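Local coordinates for protein DivIVA (Staphylococcus aureus, PDB 7O39) that probably serves as a coiled-coil scaffold of the cell-division machinery, represented here by its dimeric N-terminal domain, at residues 4-9 with 36-41. Sequence-based numbering, arbitrary orientation.
Sequences FTPNEI and EIERLK
Pro-6 and Glu-38 make the closest side-chain packing between the N-terminal segment and the long helix 23-53. The CG and CD methylenes of Pro-6 pack on the CG and carboxylate of Glu-38, the two side chains running at a slant to one another, with Pro-6 CG 3.6 Å from Glu-38 CD and Pro-6 CD 3.5 Å from Glu-38 OE2. Glu-38 reaches this place because its chain is bent at chi2 (-48°), which turns CD out of an extended path.

Beside this packing, polar groups gather around the carbonyl of Phe-4. Lys-41, its chain stretched out with chi2, chi3 and chi4 all near 180°, brings NZ to 3.4 Å from Phe-4 O, a weak hydrogen bond. The same ammonium forms a salt bridge one helical turn back, Lys-41 NZ to Glu-38 OE2 at 3.1 Å, on the syn side and 16° out of the carboxylate plane. A water sits 3.0 Å from Phe-4 O and 2.8 Å from Glu-38 OE2, placed to donate to either, though other acceptors may compete for its protons.

On the buried side, Ile-9 and Ile-37 meet tip to tip through their CD1 methyls, 4.1 Å apart. This apolar patch continues into the dimer interface, where Ile-9 packs on Leu-33 of the second subunit and Ile-37 packs on Ile-37 of the second subunit. Within the chain, Pro-6 and Ile-9 also touch Ser-34.

Behind the first shell, a capping box starts helix 6-11: Thr-5 OG1 accepts from Glu-8 N at 3.0 Å, and Thr-5 N donates to Glu-8 OE1 from above the carboxylate plane. By holding Thr-5, the residue joined to the Phe-4 carbonyl, it is likely to steady that carbonyl's position.

The short helix thus meets the predicted coiled-coil helix through an apolar contact inside and a polar cluster at the more open side, linked by a weak hydrogen bond and possibly a water, where the lysine and glutamate charges would largely offset each other.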
# COMPACT_ATOMS: atom_id res chain seq x y z
N PHE A 4 4.00 -7.83 -1.33
CA PHE A 4 3.51 -6.98 -2.41
C PHE A 4 4.70 -6.24 -3.01
O PHE A 4 5.00 -5.11 -2.62
CB PHE A 4 2.49 -5.99 -1.87
CG PHE A 4 1.28 -6.63 -1.27
CD1 PHE A 4 1.26 -7.02 0.06
CD2 PHE A 4 0.14 -6.82 -2.04
CE1 PHE A 4 0.13 -7.60 0.61
CE2 PHE A 4 -0.99 -7.40 -1.49
CZ PHE A 4 -0.99 -7.79 -0.16
N THR A 5 5.37 -6.85 -3.98
CA THR A 5 6.48 -6.18 -4.63
C THR A 5 5.95 -5.05 -5.50
O THR A 5 4.78 -5.04 -5.89
CB THR A 5 7.24 -7.15 -5.53
OG1 THR A 5 6.39 -7.54 -6.61
CG2 THR A 5 7.75 -8.37 -4.75
N PRO A 6 6.80 -4.08 -5.83
CA PRO A 6 6.34 -3.00 -6.73
C PRO A 6 5.76 -3.52 -8.02
O PRO A 6 4.73 -3.02 -8.48
CB PRO A 6 7.61 -2.17 -6.95
CG PRO A 6 8.36 -2.35 -5.68
CD PRO A 6 8.14 -3.78 -5.27
N ASN A 7 6.39 -4.52 -8.63
CA ASN A 7 5.89 -4.99 -9.91
C ASN A 7 4.60 -5.78 -9.76
O ASN A 7 3.73 -5.71 -10.63
CB ASN A 7 6.98 -5.72 -10.68
CG ASN A 7 7.98 -4.76 -11.32
OD1 ASN A 7 7.62 -3.62 -11.66
ND2 ASN A 7 9.21 -5.20 -11.48
N GLU A 8 4.41 -6.50 -8.64
CA GLU A 8 3.12 -7.14 -8.41
C GLU A 8 2.01 -6.11 -8.33
O GLU A 8 0.92 -6.30 -8.89
CB GLU A 8 3.17 -7.98 -7.13
CG GLU A 8 3.86 -9.34 -7.28
CD GLU A 8 4.19 -9.99 -5.94
OE1 GLU A 8 3.97 -9.35 -4.89
OE2 GLU A 8 4.67 -11.15 -5.94
N ILE A 9 2.25 -5.00 -7.63
CA ILE A 9 1.24 -3.97 -7.48
C ILE A 9 0.93 -3.33 -8.82
O ILE A 9 -0.23 -3.17 -9.20
CB ILE A 9 1.69 -2.93 -6.44
CG1 ILE A 9 1.73 -3.57 -5.06
CG2 ILE A 9 0.78 -1.69 -6.48
CD1 ILE A 9 2.36 -2.70 -4.00
N GLU A 36 5.18 3.89 -0.63
CA GLU A 36 5.06 3.91 0.82
C GLU A 36 5.48 2.57 1.41
O GLU A 36 6.21 2.52 2.41
CB GLU A 36 3.61 4.23 1.22
CG GLU A 36 3.40 4.43 2.71
N ILE A 37 5.03 1.47 0.80
CA ILE A 37 5.39 0.13 1.26
C ILE A 37 6.90 -0.07 1.18
O ILE A 37 7.53 -0.56 2.13
CB ILE A 37 4.62 -0.94 0.46
CG1 ILE A 37 3.14 -0.92 0.88
CG2 ILE A 37 5.23 -2.32 0.63
CD1 ILE A 37 2.20 -1.69 -0.04
N GLU A 38 7.51 0.29 0.05
CA GLU A 38 8.95 0.11 -0.08
C GLU A 38 9.71 0.92 0.96
O GLU A 38 10.72 0.46 1.52
CB GLU A 38 9.40 0.46 -1.49
CG GLU A 38 8.88 -0.49 -2.57
CD GLU A 38 9.10 -1.96 -2.20
OE1 GLU A 38 10.27 -2.39 -2.19
OE2 GLU A 38 8.11 -2.68 -1.92
N ARG A 39 9.25 2.14 1.23
CA ARG A 39 9.92 2.97 2.22
C ARG A 39 9.82 2.37 3.61
O ARG A 39 10.79 2.39 4.38
CB ARG A 39 9.35 4.38 2.16
CG ARG A 39 9.83 5.14 0.93
CD ARG A 39 9.08 6.44 0.74
NE ARG A 39 9.66 7.23 -0.34
CZ ARG A 39 9.24 8.44 -0.70
NH1 ARG A 39 8.21 9.00 -0.09
NH2 ARG A 39 9.86 9.08 -1.68
N LEU A 40 8.66 1.81 3.95
CA LEU A 40 8.50 1.16 5.26
C LEU A 40 9.39 -0.07 5.37
O LEU A 40 9.98 -0.32 6.43
CB LEU A 40 7.04 0.82 5.51
CG LEU A 40 6.16 2.04 5.77
CD1 LEU A 40 4.69 1.68 5.63
CD2 LEU A 40 6.44 2.65 7.13
N LYS A 41 9.52 -0.85 4.29
CA LYS A 41 10.41 -2.01 4.32
C LYS A 41 11.85 -1.57 4.53
O LYS A 41 12.61 -2.20 5.28
CB LYS A 41 10.27 -2.80 3.02
CG LYS A 41 8.95 -3.55 2.86
CD LYS A 41 8.84 -4.12 1.43
CE LYS A 41 7.56 -4.89 1.19
NZ LYS A 41 7.39 -5.24 -0.26
O HOH W 1 5.66 -2.18 -3.09